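Local atomic coordinates of prolyl oligopeptidase (PDB entry 1YR2), a protein that probably hydrolyses oligopeptides on the carboxyl side of proline, and less readily of alanine, as a serine peptidase of the S9A family. Residues P489-G494 with A570-S575. Sequence-based numbering, arbitrary orientation.
Sequences PTLLYG and AIEGGS
T490 and A570 open a parallel strand pairing in which alternate residues of 490-493 serve the two neighbouring strands: T490 and L492 face 570-574, while the backbones of L491 and Y493 bond to strand 519-523, L491 to A519 and A521, Y493 to A521. A570 N gives its hydrogen to T490 O at 2.8 Å, almost straight down the carbonyl. A570 O accepts from L492 N at 2.8 Å, and L492 O takes E572 N at 3.1 Å, the donor tilted 27° from the carbonyl plane. Beyond it the strands diverge: G494 N is not bonded to E572 O, which is met instead by the CA of Y493 at 3.4 Å. A water bridges the strands where they diverge, donating to G494 O and accepting from G574 N, with a weak bond to Y493 OH. The anti CG of Y493 (chi1 -177°) turns the ring toward the other strand, with CD1 3.4 Å from E572 O. A leucine here would probably cost the water its hydroxyl partner and leave E572 O and G573 less well covered. G573 suits its place, since a side chain would press on G494 O. L491 CD1 packs 3.8 Å from E572 OE1, while on the opposite face the buried, apolar L492 and I571 meet, CD2 to CG2, at 4.0 Å. Threonine suits 490: OG1 is hydrogen-bonded to T564 OG1 and L488 O. S575, consistent with the nucleophile of a GxSxG elbow, precedes helix 576-587, on which I571 packs. In this alpha/beta-hydrolase sheet, helix 699-717 covers A570 and E572.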
ATOM      1  N   PRO A 489      -2.612 -25.588   8.811  1.00 13.83           N
ATOM      2  CA  PRO A 489      -2.950 -25.210   7.428  1.00 13.89           C
ATOM      3  C   PRO A 489      -2.471 -23.773   7.161  1.00 13.34           C
ATOM      4  O   PRO A 489      -2.669 -22.866   7.986  1.00 13.33           O
ATOM      5  CB  PRO A 489      -4.457 -25.292   7.397  1.00 13.76           C
ATOM      6  CG  PRO A 489      -4.761 -26.351   8.410  1.00 13.78           C
ATOM      7  CD  PRO A 489      -3.755 -26.185   9.510  1.00 14.72           C
ATOM      8  N   THR A 490      -1.836 -23.570   6.014  1.00 12.66           N
ATOM      9  CA  THR A 490      -1.092 -22.347   5.767  1.00 12.53           C
ATOM     10  C   THR A 490      -1.465 -21.819   4.406  1.00 13.07           C
ATOM     11  O   THR A 490      -1.577 -22.563   3.442  1.00 14.00           O
ATOM     12  CB  THR A 490       0.419 -22.620   5.834  1.00 12.51           C
ATOM     13  OG1 THR A 490       0.780 -23.036   7.149  1.00 12.36           O
ATOM     14  CG2 THR A 490       1.243 -21.366   5.580  1.00 14.23           C
ATOM     15  N   LEU A 491      -1.662 -20.503   4.358  1.00 12.88           N
ATOM     16  CA  LEU A 491      -1.870 -19.756   3.142  1.00 12.89           C
ATOM     17  C   LEU A 491      -0.597 -18.949   2.886  1.00 12.48           C
ATOM     18  O   LEU A 491      -0.260 -18.053   3.673  1.00 11.80           O
ATOM     19  CB  LEU A 491      -3.078 -18.830   3.319  1.00 13.62           C
ATOM     20  CG  LEU A 491      -3.641 -18.119   2.079  1.00 16.79           C
ATOM     21  CD1 LEU A 491      -4.974 -17.429   2.441  1.00 21.89           C
ATOM     22  CD2 LEU A 491      -2.705 -17.102   1.568  1.00 24.11           C
ATOM     23  N   LEU A 492       0.085 -19.255   1.783  1.00 10.93           N
ATOM     24  CA  LEU A 492       1.345 -18.606   1.383  1.00 10.44           C
ATOM     25  C   LEU A 492       1.082 -17.740   0.166  1.00 10.12           C
ATOM     26  O   LEU A 492       0.624 -18.234  -0.842  1.00 10.12           O
ATOM     27  CB  LEU A 492       2.391 -19.652   1.044  1.00 10.75           C
ATOM     28  CG  LEU A 492       3.650 -19.207   0.331  1.00 11.23           C
ATOM     29  CD1 LEU A 492       4.448 -18.215   1.214  1.00  9.35           C
ATOM     30  CD2 LEU A 492       4.479 -20.399  -0.083  1.00 13.72           C
ATOM     31  N   TYR A 493       1.373 -16.461   0.303  1.00  8.99           N
ATOM     32  CA  TYR A 493       1.148 -15.429  -0.705  1.00  9.39           C
ATOM     33  C   TYR A 493       2.456 -14.888  -1.265  1.00 10.39           C
ATOM     34  O   TYR A 493       3.486 -14.831  -0.579  1.00  8.72           O
ATOM     35  CB  TYR A 493       0.351 -14.303  -0.056  1.00  9.37           C
ATOM     36  CG  TYR A 493      -0.037 -13.189  -0.986  1.00  9.57           C
ATOM     37  CD1 TYR A 493      -1.180 -13.275  -1.765  1.00 13.21           C
ATOM     38  CD2 TYR A 493       0.736 -12.057  -1.101  1.00 12.51           C
ATOM     39  CE1 TYR A 493      -1.529 -12.267  -2.608  1.00 13.89           C
ATOM     40  CE2 TYR A 493       0.372 -11.020  -1.966  1.00 13.12           C
ATOM     41  CZ  TYR A 493      -0.765 -11.158  -2.710  1.00 13.91           C
ATOM     42  OH  TYR A 493      -1.141 -10.177  -3.565  1.00 18.42           O
ATOM     43  N   GLY A 494       2.431 -14.571  -2.548  1.00 10.78           N
ATOM     44  CA  GLY A 494       3.572 -13.902  -3.157  1.00 12.05           C
ATOM     45  C   GLY A 494       3.120 -13.112  -4.375  1.00 11.47           C
ATOM     46  O   GLY A 494       1.987 -13.227  -4.814  1.00 13.00           O
ATOM     47  N   ALA A 570      -1.449 -24.125   1.099  1.00 12.24           N
ATOM     48  CA  ALA A 570      -2.201 -23.471   0.028  1.00 11.75           C
ATOM     49  C   ALA A 570      -1.449 -22.228  -0.434  1.00 12.26           C
ATOM     50  O   ALA A 570      -0.795 -21.558   0.365  1.00 12.63           O
ATOM     51  CB  ALA A 570      -3.575 -23.054   0.505  1.00 11.65           C
ATOM     52  N   ILE A 571      -1.589 -21.877  -1.720  1.00 12.22           N
ATOM     53  CA  ILE A 571      -0.898 -20.699  -2.246  1.00 11.67           C
ATOM     54  C   ILE A 571      -1.871 -19.804  -2.975  1.00 13.50           C
ATOM     55  O   ILE A 571      -2.822 -20.279  -3.579  1.00 11.48           O
ATOM     56  CB  ILE A 571       0.260 -21.095  -3.184  1.00 12.26           C
ATOM     57  CG1 ILE A 571      -0.186 -22.139  -4.237  1.00 12.04           C
ATOM     58  CG2 ILE A 571       1.386 -21.627  -2.366  1.00 13.71           C
ATOM     59  CD1 ILE A 571       0.858 -22.414  -5.346  1.00 14.24           C
ATOM     60  N   GLU A 572      -1.655 -18.493  -2.890  1.00 13.24           N
ATOM     61  CA  GLU A 572      -2.539 -17.526  -3.549  1.00 15.14           C
ATOM     62  C   GLU A 572      -1.637 -16.452  -4.138  1.00 14.10           C
ATOM     63  O   GLU A 572      -0.575 -16.141  -3.580  1.00 13.07           O
ATOM     64  CB  GLU A 572      -3.491 -16.911  -2.507  1.00 17.11           C
ATOM     65  CG  GLU A 572      -4.616 -16.089  -3.116  1.00 27.51           C
ATOM     66  CD  GLU A 572      -5.691 -15.560  -2.124  1.00 31.74           C
ATOM     67  OE1 GLU A 572      -5.866 -16.101  -1.005  1.00 35.18           O
ATOM     68  OE2 GLU A 572      -6.361 -14.557  -2.479  1.00 40.53           O
ATOM     69  N   GLY A 573      -2.118 -15.846  -5.229  1.00 13.99           N
ATOM     70  CA  GLY A 573      -1.453 -14.733  -5.854  1.00 14.21           C
ATOM     71  C   GLY A 573      -2.340 -14.162  -6.938  1.00 13.75           C
ATOM     72  O   GLY A 573      -3.269 -14.845  -7.379  1.00 14.31           O
ATOM     73  N   GLY A 574      -2.115 -12.901  -7.315  1.00 14.39           N
ATOM     74  CA  GLY A 574      -2.935 -12.191  -8.300  1.00 14.88           C
ATOM     75  C   GLY A 574      -2.116 -11.431  -9.354  1.00 15.25           C
ATOM     76  O   GLY A 574      -1.076 -10.834  -9.031  1.00 15.16           O
ATOM     77  N   SER A 575      -2.549 -11.507 -10.622  1.00 15.75           N
ATOM     78  CA  SER A 575      -1.970 -10.789 -11.766  1.00 17.20           C
ATOM     79  C   SER A 575      -0.587 -11.435 -12.120  1.00 16.01           C
ATOM     80  O   SER A 575      -0.509 -12.614 -12.505  1.00 16.07           O
ATOM     81  CB  SER A 575      -1.895  -9.273 -11.507  1.00 18.92           C
ATOM     82  OG  SER A 575      -3.192  -8.725 -11.335  1.00 27.13           O
TER
HETATM   83  O   HOH W   1       0.006 -11.614  -5.754  1.00 16.80           O